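Local coordinates for synaptic vesicle membrane protein VAT-1 homolog-like (Homo sapiens, PDB 4A27), which is probably an oxidoreductase, related to the quinone oxidoreductases of the zinc-containing alcohol dehydrogenase family, although its substrate is not established, at residues A130-F135 and G291-V296; E136-R141 and V209-D214; G302-N305 and I309-V312. All blocks are in the same frame, centred on the assembly; numbering follows the deposited sequence.

The three contacts follow helices 124-137 and 290-305. Contact 1 is where helix 124-137 crosses helix 290-305; contact 2 takes the end of the first helix and contact 3 the end of the second. Contacts 1 and 2 lie 13 Å apart centre to centre and join directly, with Leu140 N 2.8 Å from Leu134 O in a probable hydrogen bond. Contact 3 is centred about 15 Å from contact 1 and 20 Å from contact 2, touching neither. The ethanediols at contacts 1 and 2 probably came from the crystallisation liquor.

Contact 1 (A130-F135 and G291-V296); sequences AYVMLF and GLIRGV. With EDO (1,2-ethanediol), chain E.
Tyr131 and Val132 of helix 124-137 meet Ile293 and Val296 of helix 290-305 at a nearly perpendicular crossing, the local axes 10.8 Å apart and their N-to-C directions 96° to each other. The backbones come nearest at Tyr131 and Val296, whose CA atoms are 7.1 Å apart. Val296 divides its two methyls between two partners. Its CG1 lies 3.6 Å from Tyr131 CD1, approaching the ring obliquely as the two side chains slide past each other in opposite directions. Its CG2 sits 3.9 Å from Val132 CG2, and these two valines cross at about a right angle. In Val132, CG1 is anti to the backbone N (chi1 176°), which leaves CG2 beside that nitrogen and turned to Val296. The same CG2 also touches the tip of Ile293, 3.9 Å from its CD1, again nearly at right angles. Tyr131 is backed from its own helix: Phe135 CD2 stands 3.5 Å above the ring plane, over its centre. Leu280, Leu283 and Leu284 of helix 280-285 pack on Ile293, and Ala130 touches helix 154-163, so further helices adjoin the crossing. No hydrogen bond passes between the two segments. Methyl groups and the CB, CG and CD1 of Tyr131 make the contact, so the crossing probably owes its hold to close apolar fit, without directional bonds.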
ATOM      1  N   ALA A 130      -7.098  12.703  -3.979  1.00 32.45           N
ATOM      2  CA  ALA A 130      -7.984  11.869  -3.192  1.00 33.49           C
ATOM      3  C   ALA A 130      -8.107  10.490  -3.800  1.00 31.74           C
ATOM      4  O   ALA A 130      -7.971   9.482  -3.128  1.00 32.06           O
ATOM      5  CB  ALA A 130      -9.364  12.544  -3.104  1.00 28.11           C
ATOM      6  N   TYR A 131      -8.300  10.441  -5.100  1.00 33.64           N
ATOM      7  CA  TYR A 131      -8.566   9.180  -5.755  1.00 33.91           C
ATOM      8  C   TYR A 131      -7.307   8.319  -5.721  1.00 33.36           C
ATOM      9  O   TYR A 131      -7.353   7.103  -5.410  1.00 32.14           O
ATOM     10  CB  TYR A 131      -9.012   9.406  -7.203  1.00 32.11           C
ATOM     11  CG  TYR A 131      -9.533   8.187  -7.842  1.00 34.60           C
ATOM     12  CD1 TYR A 131      -8.689   7.236  -8.388  1.00 35.37           C
ATOM     13  CD2 TYR A 131     -10.898   7.936  -7.864  1.00 35.21           C
ATOM     14  CE1 TYR A 131      -9.209   6.058  -8.957  1.00 41.39           C
ATOM     15  CE2 TYR A 131     -11.393   6.797  -8.421  1.00 36.43           C
ATOM     16  CZ  TYR A 131     -10.547   5.850  -8.971  1.00 41.55           C
ATOM     17  OH  TYR A 131     -11.105   4.706  -9.562  1.00 43.50           O
ATOM     18  N   VAL A 132      -6.175   8.944  -6.015  1.00 33.29           N
ATOM     19  CA  VAL A 132      -4.971   8.179  -6.141  1.00 36.51           C
ATOM     20  C   VAL A 132      -4.574   7.616  -4.783  1.00 37.09           C
ATOM     21  O   VAL A 132      -4.114   6.452  -4.697  1.00 33.26           O
ATOM     22  CB  VAL A 132      -3.834   8.963  -6.799  1.00 39.77           C
ATOM     23  CG1 VAL A 132      -2.606   8.112  -6.788  1.00 40.93           C
ATOM     24  CG2 VAL A 132      -4.191   9.333  -8.253  1.00 38.67           C
ATOM     25  N   MET A 133      -4.749   8.411  -3.727  1.00 38.07           N
ATOM     26  CA  MET A 133      -4.408   7.925  -2.394  1.00 35.28           C
ATOM     27  C   MET A 133      -5.255   6.749  -1.961  1.00 38.40           C
ATOM     28  O   MET A 133      -4.739   5.818  -1.336  1.00 32.22           O
ATOM     29  CB  MET A 133      -4.496   9.037  -1.368  1.00 35.75           C
ATOM     30  CG  MET A 133      -3.451  10.129  -1.568  1.00 37.89           C
ATOM     31  SD  MET A 133      -3.371  11.305  -0.161  1.00 41.23           S
ATOM     32  CE  MET A 133      -5.110  11.868  -0.205  1.00 31.86           C
ATOM     33  N   LEU A 134      -6.560   6.839  -2.211  1.00 31.36           N
ATOM     34  CA  LEU A 134      -7.480   5.862  -1.719  1.00 29.31           C
ATOM     35  C   LEU A 134      -7.435   4.566  -2.492  1.00 34.25           C
ATOM     36  O   LEU A 134      -7.619   3.503  -1.894  1.00 34.43           O
ATOM     37  CB  LEU A 134      -8.923   6.377  -1.774  1.00 30.52           C
ATOM     38  CG  LEU A 134      -9.346   7.441  -0.754  1.00 31.97           C
ATOM     39  CD1 LEU A 134     -10.783   7.994  -1.138  1.00 28.12           C
ATOM     40  CD2 LEU A 134      -9.220   6.897   0.734  1.00 34.67           C
ATOM     41  N   PHE A 135      -7.234   4.641  -3.814  1.00 30.67           N
ATOM     42  CA  PHE A 135      -7.371   3.474  -4.646  1.00 37.27           C
ATOM     43  C   PHE A 135      -6.092   3.003  -5.326  1.00 40.32           C
ATOM     44  O   PHE A 135      -6.034   1.859  -5.714  1.00 40.83           O
ATOM     45  CB  PHE A 135      -8.455   3.684  -5.705  1.00 37.47           C
ATOM     46  CG  PHE A 135      -9.782   4.040  -5.135  1.00 36.20           C
ATOM     47  CD1 PHE A 135     -10.546   3.073  -4.469  1.00 45.75           C
ATOM     48  CD2 PHE A 135     -10.320   5.320  -5.303  1.00 35.88           C
ATOM     49  CE1 PHE A 135     -11.823   3.399  -3.929  1.00 39.35           C
ATOM     50  CE2 PHE A 135     -11.592   5.652  -4.786  1.00 41.66           C
ATOM     51  CZ  PHE A 135     -12.335   4.679  -4.090  1.00 39.90           C
ATOM     52  N   GLY A 291      -0.313   9.395 -18.206  1.00 51.80           N
ATOM     53  CA  GLY A 291      -1.253   8.353 -18.680  1.00 58.71           C
ATOM     54  C   GLY A 291      -2.154   7.790 -17.580  1.00 54.63           C
ATOM     55  O   GLY A 291      -3.386   7.721 -17.724  1.00 47.14           O
ATOM     56  N   LEU A 292      -1.528   7.367 -16.489  1.00 52.16           N
ATOM     57  CA  LEU A 292      -2.248   6.918 -15.302  1.00 49.99           C
ATOM     58  C   LEU A 292      -3.254   7.965 -14.831  1.00 41.01           C
ATOM     59  O   LEU A 292      -4.429   7.643 -14.563  1.00 45.09           O
ATOM     60  CB  LEU A 292      -1.252   6.628 -14.173  1.00 51.80           C
ATOM     61  CG  LEU A 292      -1.920   6.279 -12.836  1.00 56.36           C
ATOM     62  CD1 LEU A 292      -2.782   4.998 -12.970  1.00 60.38           C
ATOM     63  CD2 LEU A 292      -0.865   6.150 -11.777  1.00 56.95           C
ATOM     64  N   ILE A 293      -2.790   9.215 -14.720  1.00 46.88           N
ATOM     65  CA  ILE A 293      -3.618  10.290 -14.174  1.00 44.46           C
ATOM     66  C   ILE A 293      -4.837  10.493 -15.061  1.00 40.52           C
ATOM     67  O   ILE A 293      -5.931  10.734 -14.563  1.00 52.95           O
ATOM     68  CB  ILE A 293      -2.825  11.570 -13.923  1.00 43.28           C
ATOM     69  CG1 ILE A 293      -1.822  11.353 -12.768  1.00 41.16           C
ATOM     70  CG2 ILE A 293      -3.760  12.825 -13.689  1.00 36.21           C
ATOM     71  CD1 ILE A 293      -2.450  10.755 -11.452  1.00 45.79           C
ATOM     72  N   ARG A 294      -4.677  10.310 -16.357  1.00 43.55           N
ATOM     73  CA  ARG A 294      -5.794  10.461 -17.287  1.00 38.13           C
ATOM     74  C   ARG A 294      -6.846   9.409 -17.024  1.00 50.08           C
ATOM     75  O   ARG A 294      -8.053   9.708 -17.100  1.00 45.87           O
ATOM     76  CB  ARG A 294      -5.329  10.396 -18.746  1.00 48.39           C
ATOM     77  CG  ARG A 294      -6.454  10.588 -19.788  1.00 50.29           C
ATOM     78  CD  ARG A 294      -5.919  10.944 -21.204  1.00 55.40           C
ATOM     79  NE  ARG A 294      -5.128  12.166 -21.112  1.00 52.00           N
ATOM     80  CZ  ARG A 294      -5.599  13.410 -21.235  1.00 46.71           C
ATOM     81  NH1 ARG A 294      -6.850  13.654 -21.573  1.00 43.21           N
ATOM     82  NH2 ARG A 294      -4.791  14.427 -21.053  1.00 48.52           N
ATOM     83  N   GLY A 295      -6.400   8.177 -16.758  1.00 43.32           N
ATOM     84  CA  GLY A 295      -7.289   7.127 -16.266  1.00 45.31           C
ATOM     85  C   GLY A 295      -8.078   7.523 -15.028  1.00 45.10           C
ATOM     86  O   GLY A 295      -9.296   7.375 -14.996  1.00 45.35           O
ATOM     87  N   VAL A 296      -7.388   8.053 -14.014  1.00 36.35           N
ATOM     88  CA  VAL A 296      -8.067   8.585 -12.824  1.00 34.26           C
ATOM     89  C   VAL A 296      -9.075   9.678 -13.161  1.00 33.40           C
ATOM     90  O   VAL A 296     -10.236   9.614 -12.742  1.00 38.70           O
ATOM     91  CB  VAL A 296      -7.029   9.121 -11.813  1.00 35.01           C
ATOM     92  CG1 VAL A 296      -7.697   9.920 -10.651  1.00 28.90           C
ATOM     93  CG2 VAL A 296      -6.183   7.941 -11.317  1.00 36.56           C
TER
HETATM   94  C1  EDO E1389      -2.759  10.056 -22.414  1.00 73.36           C
HETATM   95  O1  EDO E1389      -3.060  11.249 -21.657  1.00 40.22           O
HETATM   96  C2  EDO E1389      -1.327   9.976 -21.998  1.00 78.01           C
HETATM   97  O2  EDO E1389      -1.439  11.120 -21.144  1.00 34.16           O

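Contact 2 (E136-R141 and V209-D214); sequences EVANLR and VDIVLD. With EDO (1,2-ethanediol), chain C.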
ATOM      1  N   GLU A 136      -5.066   3.853  -5.437  1.00 40.50           N
ATOM      2  CA  GLU A 136      -3.794   3.428  -5.991  1.00 41.63           C
ATOM      3  C   GLU A 136      -2.723   3.230  -4.912  1.00 49.79           C
ATOM      4  O   GLU A 136      -2.034   2.241  -4.956  1.00 57.69           O
ATOM      5  CB  GLU A 136      -3.360   4.359  -7.082  1.00 43.73           C
ATOM      6  CG  GLU A 136      -4.324   4.344  -8.288  1.00 42.34           C
ATOM      7  CD  GLU A 136      -4.225   3.059  -9.139  1.00 61.29           C
ATOM      8  OE1 GLU A 136      -3.249   2.304  -8.967  1.00 57.39           O
ATOM      9  OE2 GLU A 136      -5.124   2.800  -9.974  1.00 59.60           O
ATOM     10  N   VAL A 137      -2.630   4.103  -3.905  1.00 44.99           N
ATOM     11  CA  VAL A 137      -1.678   3.886  -2.826  1.00 40.11           C
ATOM     12  C   VAL A 137      -2.289   2.900  -1.812  1.00 50.76           C
ATOM     13  O   VAL A 137      -1.829   1.774  -1.671  1.00 47.22           O
ATOM     14  CB  VAL A 137      -1.244   5.202  -2.180  1.00 51.95           C
ATOM     15  CG1 VAL A 137      -0.305   4.923  -1.044  1.00 47.59           C
ATOM     16  CG2 VAL A 137      -0.596   6.109  -3.229  1.00 44.95           C
ATOM     17  N   ALA A 138      -3.365   3.301  -1.150  1.00 35.82           N
ATOM     18  CA  ALA A 138      -4.132   2.390  -0.385  1.00 35.65           C
ATOM     19  C   ALA A 138      -5.003   1.685  -1.405  1.00 34.23           C
ATOM     20  O   ALA A 138      -5.006   2.058  -2.597  1.00 40.25           O
ATOM     21  CB  ALA A 138      -4.973   3.171   0.656  1.00 32.71           C
ATOM     22  N   ASN A 139      -5.723   0.670  -0.963  1.00 35.06           N
ATOM     23  CA  ASN A 139      -6.704  -0.047  -1.827  1.00 34.19           C
ATOM     24  C   ASN A 139      -7.989  -0.071  -0.997  1.00 32.38           C
ATOM     25  O   ASN A 139      -8.331  -1.091  -0.433  1.00 31.67           O
ATOM     26  CB  ASN A 139      -6.177  -1.484  -2.118  1.00 32.69           C
ATOM     27  CG  ASN A 139      -7.152  -2.342  -2.905  1.00 39.05           C
ATOM     28  OD1 ASN A 139      -8.064  -1.838  -3.557  1.00 37.56           O
ATOM     29  ND2 ASN A 139      -6.972  -3.673  -2.812  1.00 34.69           N
ATOM     30  N   LEU A 140      -8.681   1.060  -0.907  1.00 29.89           N
ATOM     31  CA  LEU A 140      -9.931   1.156  -0.161  1.00 35.53           C
ATOM     32  C   LEU A 140     -10.985   0.208  -0.689  1.00 34.56           C
ATOM     33  O   LEU A 140     -11.274   0.223  -1.877  1.00 33.01           O
ATOM     34  CB  LEU A 140     -10.501   2.585  -0.194  1.00 33.12           C
ATOM     35  CG  LEU A 140     -11.823   2.805   0.543  1.00 33.97           C
ATOM     36  CD1 LEU A 140     -11.680   2.592   2.094  1.00 31.50           C
ATOM     37  CD2 LEU A 140     -12.354   4.199   0.202  1.00 34.24           C
ATOM     38  N   ARG A 141     -11.551  -0.587   0.214  1.00 35.11           N
ATOM     39  CA  ARG A 141     -12.611  -1.598  -0.110  1.00 40.91           C
ATOM     40  C   ARG A 141     -13.721  -1.559   0.941  1.00 37.91           C
ATOM     41  O   ARG A 141     -13.559  -0.950   1.999  1.00 41.31           O
ATOM     42  CB  ARG A 141     -12.027  -3.058  -0.147  1.00 35.49           C
ATOM     43  CG  ARG A 141     -11.212  -3.387  -1.422  1.00 40.78           C
ATOM     44  CD  ARG A 141     -10.137  -4.494  -1.154  1.00 41.99           C
ATOM     45  NE  ARG A 141      -9.015  -3.938  -0.408  1.00 46.02           N
ATOM     46  CZ  ARG A 141      -8.076  -4.632   0.219  1.00 47.52           C
ATOM     47  NH1 ARG A 141      -8.087  -5.955   0.204  1.00 56.07           N
ATOM     48  NH2 ARG A 141      -7.112  -3.981   0.857  1.00 40.97           N
ATOM     49  N   VAL A 209      -8.109   2.588  12.556  1.00 47.07           N
ATOM     50  CA  VAL A 209      -8.542   2.658  11.156  1.00 40.95           C
ATOM     51  C   VAL A 209      -7.612   1.947  10.164  1.00 43.74           C
ATOM     52  O   VAL A 209      -6.434   1.693  10.440  1.00 41.40           O
ATOM     53  CB  VAL A 209      -8.735   4.135  10.711  1.00 42.85           C
ATOM     54  CG1 VAL A 209      -9.887   4.789  11.482  1.00 45.86           C
ATOM     55  CG2 VAL A 209      -7.444   4.895  10.917  1.00 34.52           C
ATOM     56  N   ASP A 210      -8.169   1.653   8.989  1.00 38.87           N
ATOM     57  CA  ASP A 210      -7.428   1.058   7.903  1.00 41.83           C
ATOM     58  C   ASP A 210      -6.526   2.039   7.179  1.00 47.06           C
ATOM     59  O   ASP A 210      -5.428   1.653   6.736  1.00 40.62           O
ATOM     60  CB  ASP A 210      -8.402   0.457   6.887  1.00 42.29           C
ATOM     61  CG  ASP A 210      -9.246  -0.644   7.489  1.00 44.78           C
ATOM     62  OD1 ASP A 210      -8.676  -1.728   7.700  1.00 50.41           O
ATOM     63  OD2 ASP A 210     -10.443  -0.411   7.797  1.00 44.56           O
ATOM     64  N   ILE A 211      -6.976   3.297   7.051  1.00 46.02           N
ATOM     65  CA  ILE A 211      -6.226   4.299   6.311  1.00 38.60           C
ATOM     66  C   ILE A 211      -6.204   5.618   7.066  1.00 41.88           C
ATOM     67  O   ILE A 211      -7.267   6.138   7.474  1.00 32.63           O
ATOM     68  CB  ILE A 211      -6.833   4.571   4.943  1.00 37.79           C
ATOM     69  CG1 ILE A 211      -6.945   3.303   4.093  1.00 37.15           C
ATOM     70  CG2 ILE A 211      -6.051   5.725   4.215  1.00 36.52           C
ATOM     71  CD1 ILE A 211      -7.786   3.556   2.823  1.00 32.32           C
ATOM     72  N   VAL A 212      -5.005   6.178   7.238  1.00 33.59           N
ATOM     73  CA  VAL A 212      -4.879   7.529   7.757  1.00 39.73           C
ATOM     74  C   VAL A 212      -4.297   8.423   6.649  1.00 38.95           C
ATOM     75  O   VAL A 212      -3.258   8.068   6.083  1.00 36.30           O
ATOM     76  CB  VAL A 212      -3.987   7.617   9.013  1.00 40.46           C
ATOM     77  CG1 VAL A 212      -3.859   9.118   9.460  1.00 42.61           C
ATOM     78  CG2 VAL A 212      -4.562   6.775  10.175  1.00 45.66           C
ATOM     79  N   LEU A 213      -4.957   9.563   6.387  1.00 35.86           N
ATOM     80  CA  LEU A 213      -4.525  10.548   5.403  1.00 34.96           C
ATOM     81  C   LEU A 213      -4.162  11.842   6.089  1.00 39.81           C
ATOM     82  O   LEU A 213      -5.009  12.516   6.706  1.00 38.89           O
ATOM     83  CB  LEU A 213      -5.602  10.834   4.390  1.00 36.31           C
ATOM     84  CG  LEU A 213      -6.165   9.619   3.693  1.00 37.40           C
ATOM     85  CD1 LEU A 213      -7.381  10.003   2.892  1.00 43.51           C
ATOM     86  CD2 LEU A 213      -5.033   8.994   2.832  1.00 32.27           C
ATOM     87  N   ASP A 214      -2.883  12.196   5.990  1.00 40.30           N
ATOM     88  CA  ASP A 214      -2.345  13.286   6.770  1.00 36.00           C
ATOM     89  C   ASP A 214      -1.566  14.271   5.910  1.00 49.80           C
ATOM     90  O   ASP A 214      -0.532  13.916   5.312  1.00 43.63           O
ATOM     91  CB  ASP A 214      -1.390  12.708   7.816  1.00 43.04           C
ATOM     92  CG  ASP A 214      -1.054  13.709   8.913  1.00 49.27           C
ATOM     93  OD1 ASP A 214      -1.732  14.763   9.006  1.00 49.22           O
ATOM     94  OD2 ASP A 214      -0.144  13.407   9.703  1.00 57.54           O
TER
HETATM   95  C1  EDO C1387      -5.360  -0.846   3.721  1.00 45.39           C
HETATM   96  O1  EDO C1387      -4.088  -0.641   4.366  1.00 46.40           O
HETATM   97  C2  EDO C1387      -5.355  -0.150   2.378  1.00 37.67           C
HETATM   98  O2  EDO C1387      -5.620  -1.047   1.282  1.00 63.21           O
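Ala138 and Leu140 press on Ile211 in a small, buried apolar contact between the turn that ends helix 124-137 and strand 209-215 of the Rossmann-type parallel sheet. The delta methyl of Ile211 does most of the touching, with CD1 3.6 Å from Ala138 CB and 4.1 Å from Leu140 CD1. Ile211 CG1 is anti to the carbonyl carbon (chi1 -57°) and CD1 extends beyond it, carrying the methyl between the two partners; Leu140 crosses the isoleucine at about a right angle. Ala138 is where the chain leaves helical geometry, and the turn beyond it is tied by Arg141, whose NE gives a nearly straight bond of 2.9 Å to Asn139 O (N-H...O 165°). That oxygen lies in the guanidinium plane, whereas Asn139 ND2 sits 3.1 Å above one face, near the rim, without bonding to it, since both are donors. Asn139 N donates to O2 of the ethanediol at 2.8 Å, and Arg141 NH2 adds a weak bond to the same oxygen. Arg141 NH1 forms a salt bridge with Glu136 of the second subunit. With an alanine here, that Glu136 would probably lose its positive mate and the Asn139 carbonyl its side-chain hold. Ile235 of strand 232-237 also packs on Ala138, and Leu140 reaches Val146 of strand 145-148 and Cys163 of helix 154-163, so the turn spans neighbouring strands of the sheet.

Contact 3 (G302-N305 and I309-V312); sequences GLYN and IKPV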
ATOM      1  N   GLY A 302     -16.652  10.328 -14.859  1.00 45.87           N
ATOM      2  CA  GLY A 302     -17.770   9.361 -14.830  1.00 48.08           C
ATOM      3  C   GLY A 302     -18.581   9.490 -13.548  1.00 45.63           C
ATOM      4  O   GLY A 302     -19.784   9.613 -13.613  1.00 45.65           O
ATOM      5  N   LEU A 303     -17.904   9.559 -12.393  1.00 35.23           N
ATOM      6  CA  LEU A 303     -18.572   9.779 -11.118  1.00 40.84           C
ATOM      7  C   LEU A 303     -19.292  11.140 -11.072  1.00 43.83           C
ATOM      8  O   LEU A 303     -20.448  11.214 -10.624  1.00 47.30           O
ATOM      9  CB  LEU A 303     -17.565   9.670  -9.936  1.00 36.71           C
ATOM     10  CG  LEU A 303     -17.012   8.264  -9.681  1.00 44.45           C
ATOM     11  CD1 LEU A 303     -15.951   8.281  -8.556  1.00 36.05           C
ATOM     12  CD2 LEU A 303     -18.142   7.273  -9.339  1.00 40.39           C
ATOM     13  N   TYR A 304     -18.629  12.216 -11.523  1.00 35.71           N
ATOM     14  CA  TYR A 304     -19.277  13.531 -11.571  1.00 35.68           C
ATOM     15  C   TYR A 304     -20.616  13.509 -12.371  1.00 42.67           C
ATOM     16  O   TYR A 304     -21.633  14.083 -11.952  1.00 44.58           O
ATOM     17  CB  TYR A 304     -18.369  14.555 -12.195  1.00 38.74           C
ATOM     18  CG  TYR A 304     -19.004  15.913 -12.326  1.00 41.32           C
ATOM     19  CD1 TYR A 304     -18.950  16.828 -11.276  1.00 45.58           C
ATOM     20  CD2 TYR A 304     -19.645  16.293 -13.496  1.00 47.54           C
ATOM     21  CE1 TYR A 304     -19.509  18.078 -11.378  1.00 44.31           C
ATOM     22  CE2 TYR A 304     -20.217  17.565 -13.611  1.00 47.64           C
ATOM     23  CZ  TYR A 304     -20.122  18.442 -12.540  1.00 47.38           C
ATOM     24  OH  TYR A 304     -20.652  19.690 -12.590  1.00 49.82           O
ATOM     25  N   ASN A 305     -20.576  12.870 -13.527  1.00 41.38           N
ATOM     26  CA  ASN A 305     -21.769  12.733 -14.405  1.00 44.77           C
ATOM     27  C   ASN A 305     -22.903  11.889 -13.821  1.00 42.20           C
ATOM     28  O   ASN A 305     -24.062  12.112 -14.130  1.00 56.50           O
ATOM     29  CB  ASN A 305     -21.339  12.167 -15.756  1.00 43.17           C
ATOM     30  CG  ASN A 305     -20.526  13.190 -16.593  1.00 42.82           C
ATOM     31  OD1 ASN A 305     -20.528  14.376 -16.311  1.00 53.94           O
ATOM     32  ND2 ASN A 305     -19.801  12.709 -17.584  1.00 57.55           N
ATOM     33  N   ILE A 309     -20.106  12.747  -7.179  1.00 50.09           N
ATOM     34  CA  ILE A 309     -19.169  13.678  -6.592  1.00 37.35           C
ATOM     35  C   ILE A 309     -19.406  15.084  -7.163  1.00 42.85           C
ATOM     36  O   ILE A 309     -19.956  15.231  -8.241  1.00 39.26           O
ATOM     37  CB  ILE A 309     -17.689  13.268  -6.826  1.00 41.10           C
ATOM     38  CG1 ILE A 309     -17.336  13.226  -8.305  1.00 41.40           C
ATOM     39  CG2 ILE A 309     -17.298  11.911  -6.139  1.00 33.64           C
ATOM     40  CD1 ILE A 309     -15.799  13.181  -8.511  1.00 48.67           C
ATOM     41  N   LYS A 310     -18.952  16.098  -6.429  1.00 41.17           N
ATOM     42  CA  LYS A 310     -19.124  17.490  -6.783  1.00 40.36           C
ATOM     43  C   LYS A 310     -18.158  18.346  -5.944  1.00 42.34           C
ATOM     44  O   LYS A 310     -18.206  18.331  -4.715  1.00 38.20           O
ATOM     45  CB  LYS A 310     -20.575  17.920  -6.537  1.00 56.38           C
ATOM     46  CG  LYS A 310     -20.863  19.392  -6.823  1.00 71.64           C
ATOM     47  CD  LYS A 310     -22.369  19.700  -6.747  1.00 52.45           C
ATOM     48  CE  LYS A 310     -22.748  20.983  -7.508  1.00 69.78           C
ATOM     49  NZ  LYS A 310     -22.803  20.787  -8.991  1.00 57.80           N
ATOM     50  N   PRO A 311     -17.287  19.088  -6.602  1.00 39.84           N
ATOM     51  CA  PRO A 311     -16.348  19.931  -5.883  1.00 38.12           C
ATOM     52  C   PRO A 311     -17.066  20.941  -4.990  1.00 43.69           C
ATOM     53  O   PRO A 311     -18.114  21.445  -5.347  1.00 36.57           O
ATOM     54  CB  PRO A 311     -15.534  20.597  -7.001  1.00 37.65           C
ATOM     55  CG  PRO A 311     -15.885  19.908  -8.259  1.00 35.45           C
ATOM     56  CD  PRO A 311     -17.127  19.158  -8.073  1.00 45.90           C
ATOM     57  N   VAL A 312     -16.508  21.180  -3.812  1.00 36.12           N
ATOM     58  CA  VAL A 312     -17.056  22.111  -2.823  1.00 34.73           C
ATOM     59  C   VAL A 312     -16.194  23.342  -2.966  1.00 35.91           C
ATOM     60  O   VAL A 312     -14.978  23.256  -2.785  1.00 33.68           O
ATOM     61  CB  VAL A 312     -16.916  21.591  -1.383  1.00 38.75           C
ATOM     62  CG1 VAL A 312     -17.294  22.688  -0.343  1.00 45.41           C
ATOM     63  CG2 VAL A 312     -17.832  20.355  -1.139  1.00 39.08           C
TER
HETATM   64  O   HOH W   1     -22.064  15.909  -9.717  1.00 44.00           O
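Ile309 packs closely on Leu303 and Tyr304 at the end of helix 290-305, while Lys310, next along the chain, is exposed to solvent. The close part centres on Ile309 CG1, 3.9 Å from Leu303 CB and 3.6 Å from the backbone N of Tyr304. CG1 takes the place between its own backbone N and carbonyl carbon (chi1 62°), which turns the branch against the helix backbone. The backbones are near as well, with the CA atoms of Tyr304 and Ile309 5.0 Å apart. Farther along, Pro311 CD comes to the edge of the Tyr304 ring, 4.2 Å from CE1. The chain turns roughly at a right angle after leaving the helix, then runs into strand 313-317, which pairs parallel with strand 337-341 in the mixed sheet that also holds strands 32-42 and 67-75; Phe127 of helix 124-137 lies against both Ile309 and Pro311. The other side is looser and polar. A water bridges the gap between the backbones, donating to Tyr304 O at 2.9 Å and to Ile309 O at 2.7 Å, and it stands above one face of the tyrosine ring, toward the rim. Lys310 NZ and Tyr304 OH are 4.3 Å apart and do not bond to each other: both turn to Glu119, the lysine as a salt bridge to OE2 and the tyrosine hydroxyl as a hydrogen bond with OE1.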